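Local coordinates for protein hydrogenase-specific maturation endopeptidase (Thermococcus kodakarensis, PDB 5IJA) that probably acts as an endopeptidase that trims and so activates [NiFe] hydrogenase during its maturation, at residues A[70-75]-A[83-88]; A[113-118]-A[137-142]. All coordinates share one frame; numbering follows the deposited sequence.

From the N terminus, the first contact is interaction 1: after edge strand 69-73 the chain leaves the sheet and forms the short helix 76-80, then the loop 83-88 returns, and I85 packs on the strand before helix 88-103 starts. That loop is complete before interaction 2 begins, where strand 111-118 is met by helix 130-146 after the connection between them. The two contacts therefore follow in series, neither nesting nor crossing. They share a sheet, since strands 69-73 and 111-118 are antiparallel neighbours joined by backbone pairs such as F72 with F114. Interaction 1 lies on one sheet face and interaction 2 on the other, with H71 reaching over to I142.

Interaction 1. Residues A[70-75]-A[83-88]; sequences VHFSGE and AEIRSA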
ATOM      1  N   VAL A  70      -3.415   6.389   7.454  1.00 41.92           N
ATOM      2  CA  VAL A  70      -2.339   7.356   7.320  1.00 36.43           C
ATOM      3  C   VAL A  70      -1.960   7.505   5.859  1.00 36.12           C
ATOM      4  O   VAL A  70      -2.171   6.586   5.062  1.00 34.74           O
ATOM      5  CB  VAL A  70      -1.099   6.949   8.115  1.00 37.17           C
ATOM      6  CG1 VAL A  70      -1.437   6.835   9.580  1.00 44.19           C
ATOM      7  CG2 VAL A  70      -0.544   5.618   7.592  1.00 40.34           C
ATOM      8  N   HIS A  71      -1.389   8.658   5.520  1.00 34.94           N
ATOM      9  CA  HIS A  71      -0.933   8.939   4.159  1.00 35.91           C
ATOM     10  C   HIS A  71       0.340   9.756   4.203  1.00 39.03           C
ATOM     11  O   HIS A  71       0.317  10.926   4.572  1.00 40.47           O
ATOM     12  CB  HIS A  71      -2.008   9.679   3.357  1.00 37.22           C
ATOM     13  CG  HIS A  71      -1.539  10.192   2.028  1.00 36.30           C
ATOM     14  ND1 HIS A  71      -2.183  11.211   1.361  1.00 33.86           N
ATOM     15  CD2 HIS A  71      -0.509   9.814   1.232  1.00 33.19           C
ATOM     16  CE1 HIS A  71      -1.558  11.455   0.221  1.00 38.29           C
ATOM     17  NE2 HIS A  71      -0.540  10.619   0.119  1.00 36.88           N
ATOM     18  N   PHE A  72       1.449   9.133   3.816  1.00 35.90           N
ATOM     19  CA  PHE A  72       2.735   9.806   3.765  1.00 38.76           C
ATOM     20  C   PHE A  72       3.286   9.766   2.349  1.00 38.98           C
ATOM     21  O   PHE A  72       2.892   8.917   1.541  1.00 37.10           O
ATOM     22  CB  PHE A  72       3.725   9.150   4.730  1.00 42.63           C
ATOM     23  CG  PHE A  72       3.177   8.925   6.104  1.00 44.08           C
ATOM     24  CD1 PHE A  72       2.634   9.974   6.828  1.00 43.84           C
ATOM     25  CD2 PHE A  72       3.200   7.660   6.672  1.00 41.59           C
ATOM     26  CE1 PHE A  72       2.128   9.765   8.093  1.00 44.05           C
ATOM     27  CE2 PHE A  72       2.697   7.442   7.934  1.00 46.25           C
ATOM     28  CZ  PHE A  72       2.159   8.495   8.649  1.00 44.61           C
ATOM     29  N   SER A  73       4.209  10.666   2.037  1.00 34.80           N
ATOM     30  CA  SER A  73       4.852  10.613   0.731  1.00 35.82           C
ATOM     31  C   SER A  73       6.296  11.071   0.780  1.00 40.73           C
ATOM     32  O   SER A  73       6.688  11.829   1.666  1.00 42.66           O
ATOM     33  CB  SER A  73       4.076  11.453  -0.286  1.00 39.65           C
ATOM     34  OG  SER A  73       4.224  12.829  -0.015  1.00 42.44           O
ATOM     35  N   GLY A  74       7.082  10.607  -0.188  1.00 34.74           N
ATOM     36  CA  GLY A  74       8.470  11.033  -0.297  1.00 42.84           C
ATOM     37  C   GLY A  74       9.326  10.519   0.848  1.00 41.96           C
ATOM     38  O   GLY A  74       9.093   9.419   1.372  1.00 41.14           O
ATOM     39  N   GLU A  75      10.327  11.308   1.238  1.00 40.70           N
ATOM     40  CA  GLU A  75      11.262  10.889   2.281  1.00 44.34           C
ATOM     41  C   GLU A  75      10.538  10.678   3.612  1.00 42.70           C
ATOM     42  O   GLU A  75      10.961   9.879   4.443  1.00 44.45           O
ATOM     43  CB  GLU A  75      12.382  11.918   2.431  1.00 44.45           C
ATOM     44  N   ALA A  83       9.269   4.744  13.406  1.00 66.73           N
ATOM     45  CA  ALA A  83       8.698   4.645  14.726  1.00 71.29           C
ATOM     46  C   ALA A  83       7.196   4.465  14.674  1.00 72.27           C
ATOM     47  O   ALA A  83       6.635   3.495  15.175  1.00 74.46           O
ATOM     48  CB  ALA A  83       9.037   5.898  15.506  1.00 71.01           C
ATOM     49  N   GLU A  84       6.547   5.422  14.061  1.00 66.90           N
ATOM     50  CA  GLU A  84       5.124   5.493  14.159  1.00 65.54           C
ATOM     51  C   GLU A  84       4.356   4.349  13.567  1.00 62.93           C
ATOM     52  O   GLU A  84       3.368   3.947  14.111  1.00 59.07           O
ATOM     53  CB  GLU A  84       4.657   6.792  13.570  1.00 70.10           C
ATOM     54  CG  GLU A  84       3.714   7.516  14.474  1.00 73.98           C
ATOM     55  CD  GLU A  84       3.199   8.746  13.822  1.00 77.98           C
ATOM     56  OE1 GLU A  84       4.026   9.593  13.443  1.00 79.91           O
ATOM     57  OE2 GLU A  84       1.976   8.840  13.684  1.00 80.89           O
ATOM     58  N   ILE A  85       4.788   3.839  12.440  1.00 59.90           N
ATOM     59  CA  ILE A  85       3.952   2.956  11.649  1.00 60.35           C
ATOM     60  C   ILE A  85       4.603   1.625  11.464  1.00 60.73           C
ATOM     61  O   ILE A  85       5.782   1.585  11.258  1.00 62.85           O
ATOM     62  CB  ILE A  85       3.753   3.526  10.234  1.00 57.12           C
ATOM     63  CG1 ILE A  85       3.111   4.911  10.241  1.00 62.11           C
ATOM     64  CG2 ILE A  85       2.914   2.616   9.389  1.00 54.14           C
ATOM     65  CD1 ILE A  85       2.278   5.257  11.451  1.00 64.63           C
ATOM     66  N   ARG A  86       3.851   0.544  11.490  1.00 57.93           N
ATOM     67  CA  ARG A  86       4.468  -0.744  11.233  1.00 58.76           C
ATOM     68  C   ARG A  86       3.771  -1.549  10.175  1.00 52.98           C
ATOM     69  O   ARG A  86       2.734  -2.103  10.407  1.00 51.40           O
ATOM     70  CB  ARG A  86       4.595  -1.562  12.519  1.00 51.92           C
ATOM     71  CG  ARG A  86       4.856  -0.676  13.717  1.00 59.58           C
ATOM     72  CD  ARG A  86       4.906  -1.453  15.018  1.00 66.80           C
ATOM     73  NE  ARG A  86       4.637  -0.585  16.145  1.00 72.65           N
ATOM     74  CZ  ARG A  86       5.557  -0.086  16.964  1.00 80.14           C
ATOM     75  NH1 ARG A  86       6.838  -0.376  16.817  1.00 69.31           N
ATOM     76  NH2 ARG A  86       5.187   0.710  17.945  1.00 82.13           N
ATOM     77  N   SER A  87       4.405  -1.672   9.021  1.00 57.92           N
ATOM     78  CA  SER A  87       3.921  -2.597   8.032  1.00 50.38           C
ATOM     79  C   SER A  87       5.021  -3.522   7.731  1.00 55.24           C
ATOM     80  O   SER A  87       5.976  -3.188   7.071  1.00 53.15           O
ATOM     81  CB  SER A  87       3.484  -1.908   6.779  1.00 51.28           C
ATOM     82  OG  SER A  87       4.526  -1.231   6.220  1.00 53.59           O
ATOM     83  N   ALA A  88       4.810  -4.751   8.138  1.00 59.20           N
ATOM     84  CA  ALA A  88       5.752  -5.804   7.894  1.00 58.17           C
ATOM     85  C   ALA A  88       5.875  -5.890   6.393  1.00 54.34           C
ATOM     86  O   ALA A  88       6.932  -6.186   5.883  1.00 50.35           O
ATOM     87  CB  ALA A  88       5.238  -7.110   8.462  1.00 53.14           C
TER
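I85 meets the side chains of F72 and V70, three buried apolar residues that join the edge strand 69-73 to the loop at 83-88. Along the loop, E84 comes first and makes no contact with the strand; its OE2 forms a salt bridge with K63. I85 then makes the contact itself. Its CG1 reaches F72 CE2 at 3.4 Å, coming in level with the phenyl ring, so the methylene abuts the rim and does not lie over a face. CG1 is anti to the carbonyl carbon (chi1 -59°), which carries this branch across to the ring, while I85 CD1 comes to 4.4 Å from V70 CG1 in looser packing. A long, branched isoleucine can thus touch both ring and valine, and the phenyl is large enough to reach from the strand to meet it. I59 of strand 52-59 also touches both V70 and I85, extending this apolar patch across the sheet. At R86 the chain turns polar and exposed, and its backbone is hydrogen-bonded to that of L60. S87 follows at the N-cap of helix 88-103, a place where a small polar residue fits. On the strand, V70 and F72 alternate with H71, so both apolar side chains fall on one face. Such a sheet face, covered by the chain leading into a helix, belongs to the alpha/beta/alpha sandwich of the HybD-like maturation proteases.

Interaction 2. Residues A[113-118]-A[137-142]; sequences HFIGIV and QKAVEI
I115 lies across A139 and I142 of the helix, using a different branch for each. Its CG2, anti to the backbone N, sits 3.8 Å from A139 CB, while CD1, at the end of the extended CG1 arm (chi2 174°), comes to 3.9 Å from I142 CG2. The I115 and I142 side chains run alongside each other, pointing opposite ways. Two residues along the strand, I117 adds its CD1, 3.6 Å from A139 CB, so that this one methyl is gripped by two isoleucines. A small alanine suits the spot, since its lone methyl fits between them while the axes of segments 113-118 and 137-142 approach to 9.0 Å, running antiparallel at 170°. Cutting I115 back to an alanine is likely to open a gap between strand and helix, with I142 CG2 losing one of its partners and A139 CB packed chiefly against I117. On the same sheet face helix 18-28 packs alongside, as I117 touches A18 and V140 touches I25 and L26, while Q137, K138 and E141 are exposed, making the helix amphipathic. No hydrogen bond spans the contact: hydrophobic burial and the fit of branched side chains hold helix 130-146 to the sheet.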
ATOM      1  N   HIS A 113       3.914   7.426  -2.707  1.00 30.22           N
ATOM      2  CA  HIS A 113       2.916   7.681  -1.678  1.00 27.01           C
ATOM      3  C   HIS A 113       2.618   6.400  -0.927  1.00 31.46           C
ATOM      4  O   HIS A 113       2.617   5.318  -1.523  1.00 31.34           O
ATOM      5  CB  HIS A 113       1.620   8.215  -2.309  1.00 29.59           C
ATOM      6  CG  HIS A 113       1.729   9.615  -2.817  1.00 32.92           C
ATOM      7  ND1 HIS A 113       1.271  10.698  -2.102  1.00 36.47           N
ATOM      8  CD2 HIS A 113       2.245  10.112  -3.966  1.00 35.86           C
ATOM      9  CE1 HIS A 113       1.507  11.804  -2.783  1.00 36.93           C
ATOM     10  NE2 HIS A 113       2.085  11.477  -3.923  1.00 33.86           N
ATOM     11  N   PHE A 114       2.358   6.517   0.370  1.00 26.05           N
ATOM     12  CA  PHE A 114       2.076   5.356   1.214  1.00 28.84           C
ATOM     13  C   PHE A 114       0.767   5.618   1.923  1.00 29.05           C
ATOM     14  O   PHE A 114       0.614   6.610   2.624  1.00 31.64           O
ATOM     15  CB  PHE A 114       3.202   5.097   2.244  1.00 27.29           C
ATOM     16  CG  PHE A 114       2.946   3.925   3.138  1.00 28.83           C
ATOM     17  CD1 PHE A 114       2.241   4.079   4.325  1.00 33.04           C
ATOM     18  CD2 PHE A 114       3.398   2.659   2.797  1.00 33.21           C
ATOM     19  CE1 PHE A 114       1.981   2.988   5.145  1.00 31.41           C
ATOM     20  CE2 PHE A 114       3.144   1.553   3.623  1.00 39.53           C
ATOM     21  CZ  PHE A 114       2.438   1.727   4.800  1.00 35.85           C
ATOM     22  N   ILE A 115      -0.177   4.701   1.744  1.00 28.87           N
ATOM     23  CA  ILE A 115      -1.432   4.740   2.469  1.00 28.54           C
ATOM     24  C   ILE A 115      -1.476   3.533   3.382  1.00 30.46           C
ATOM     25  O   ILE A 115      -1.413   2.390   2.909  1.00 31.41           O
ATOM     26  CB  ILE A 115      -2.633   4.715   1.516  1.00 29.05           C
ATOM     27  CG1 ILE A 115      -2.500   5.843   0.493  1.00 27.91           C
ATOM     28  CG2 ILE A 115      -3.935   4.834   2.317  1.00 33.53           C
ATOM     29  CD1 ILE A 115      -3.600   5.800  -0.611  1.00 27.89           C
ATOM     30  N   GLY A 116      -1.547   3.779   4.687  1.00 31.75           N
ATOM     31  CA  GLY A 116      -1.586   2.704   5.660  1.00 32.53           C
ATOM     32  C   GLY A 116      -2.936   2.604   6.349  1.00 35.09           C
ATOM     33  O   GLY A 116      -3.494   3.611   6.788  1.00 37.60           O
ATOM     34  N   ILE A 117      -3.462   1.390   6.426  1.00 31.53           N
ATOM     35  CA  ILE A 117      -4.757   1.146   7.052  1.00 38.07           C
ATOM     36  C   ILE A 117      -4.535   0.396   8.353  1.00 42.65           C
ATOM     37  O   ILE A 117      -4.049  -0.742   8.343  1.00 39.44           O
ATOM     38  CB  ILE A 117      -5.691   0.342   6.133  1.00 33.89           C
ATOM     39  CG1 ILE A 117      -5.879   1.070   4.798  1.00 36.07           C
ATOM     40  CG2 ILE A 117      -7.046   0.099   6.810  1.00 39.50           C
ATOM     41  CD1 ILE A 117      -6.410   0.163   3.689  1.00 38.65           C
ATOM     42  N   VAL A 118      -4.873   1.034   9.470  1.00 40.99           N
ATOM     43  CA  VAL A 118      -4.540   0.473  10.776  1.00 45.86           C
ATOM     44  C   VAL A 118      -5.430  -0.726  11.085  1.00 44.11           C
ATOM     45  O   VAL A 118      -6.649  -0.614  11.203  1.00 44.40           O
ATOM     46  CB  VAL A 118      -4.649   1.526  11.904  1.00 41.55           C
ATOM     47  CG1 VAL A 118      -4.402   0.879  13.260  1.00 45.35           C
ATOM     48  CG2 VAL A 118      -3.667   2.656  11.679  1.00 46.18           C
ATOM     49  N   GLN A 137     -12.491   2.086   2.748  1.00 36.44           N
ATOM     50  CA  GLN A 137     -13.224   3.116   2.029  1.00 40.38           C
ATOM     51  C   GLN A 137     -12.447   4.424   1.962  1.00 32.47           C
ATOM     52  O   GLN A 137     -12.336   5.039   0.892  1.00 35.41           O
ATOM     53  CB  GLN A 137     -14.590   3.324   2.682  1.00 40.92           C
ATOM     54  CG  GLN A 137     -15.493   2.103   2.537  1.00 43.35           C
ATOM     55  CD  GLN A 137     -15.772   1.774   1.079  1.00 47.64           C
ATOM     56  OE1 GLN A 137     -16.074   2.661   0.280  1.00 49.61           O
ATOM     57  NE2 GLN A 137     -15.651   0.499   0.721  1.00 44.54           N
ATOM     58  N   LYS A 138     -11.871   4.843   3.081  1.00 36.82           N
ATOM     59  CA  LYS A 138     -11.135   6.105   3.053  1.00 39.29           C
ATOM     60  C   LYS A 138      -9.794   5.965   2.328  1.00 37.48           C
ATOM     61  O   LYS A 138      -9.339   6.919   1.696  1.00 35.45           O
ATOM     62  CB  LYS A 138     -10.921   6.663   4.457  1.00 38.45           C
ATOM     63  CG  LYS A 138     -10.839   8.194   4.421  1.00 50.44           C
ATOM     64  CD  LYS A 138     -11.401   8.866   5.669  1.00 59.99           C
ATOM     65  CE  LYS A 138     -11.575  10.372   5.420  1.00 64.86           C
ATOM     66  NZ  LYS A 138     -11.526  11.210   6.656  1.00 60.77           N
ATOM     67  N   ALA A 139      -9.164   4.792   2.417  1.00 35.39           N
ATOM     68  CA  ALA A 139      -7.949   4.549   1.645  1.00 32.94           C
ATOM     69  C   ALA A 139      -8.229   4.657   0.149  1.00 32.87           C
ATOM     70  O   ALA A 139      -7.429   5.229  -0.605  1.00 32.31           O
ATOM     71  CB  ALA A 139      -7.362   3.179   1.977  1.00 32.47           C
ATOM     72  N   VAL A 140      -9.366   4.118  -0.279  1.00 28.81           N
ATOM     73  CA  VAL A 140      -9.752   4.185  -1.686  1.00 32.32           C
ATOM     74  C   VAL A 140      -9.969   5.635  -2.131  1.00 34.33           C
ATOM     75  O   VAL A 140      -9.558   6.023  -3.233  1.00 30.84           O
ATOM     76  CB  VAL A 140     -11.012   3.340  -1.950  1.00 30.53           C
ATOM     77  CG1 VAL A 140     -11.575   3.602  -3.367  1.00 36.22           C
ATOM     78  CG2 VAL A 140     -10.677   1.881  -1.786  1.00 32.99           C
ATOM     79  N   GLU A 141     -10.585   6.431  -1.264  1.00 35.81           N
ATOM     80  CA  GLU A 141     -10.832   7.851  -1.550  1.00 38.81           C
ATOM     81  C   GLU A 141      -9.547   8.647  -1.730  1.00 38.35           C
ATOM     82  O   GLU A 141      -9.435   9.462  -2.648  1.00 40.43           O
ATOM     83  CB  GLU A 141     -11.643   8.493  -0.436  1.00 41.47           C
ATOM     84  CG  GLU A 141     -13.083   8.050  -0.354  1.00 47.95           C
ATOM     85  CD  GLU A 141     -13.802   8.750   0.781  1.00 55.14           C
ATOM     86  OE1 GLU A 141     -13.432   9.911   1.078  1.00 58.01           O
ATOM     87  OE2 GLU A 141     -14.712   8.141   1.386  1.00 51.85           O
ATOM     88  N   ILE A 142      -8.586   8.415  -0.843  1.00 34.51           N
ATOM     89  CA  ILE A 142      -7.280   9.064  -0.951  1.00 35.08           C
ATOM     90  C   ILE A 142      -6.588   8.671  -2.250  1.00 30.43           C
ATOM     91  O   ILE A 142      -6.065   9.517  -2.964  1.00 34.22           O
ATOM     92  CB  ILE A 142      -6.382   8.710   0.256  1.00 37.36           C
ATOM     93  CG1 ILE A 142      -7.032   9.188   1.553  1.00 38.75           C
ATOM     94  CG2 ILE A 142      -4.992   9.321   0.108  1.00 36.92           C
ATOM     95  CD1 ILE A 142      -6.275   8.813   2.823  1.00 34.10           C
TER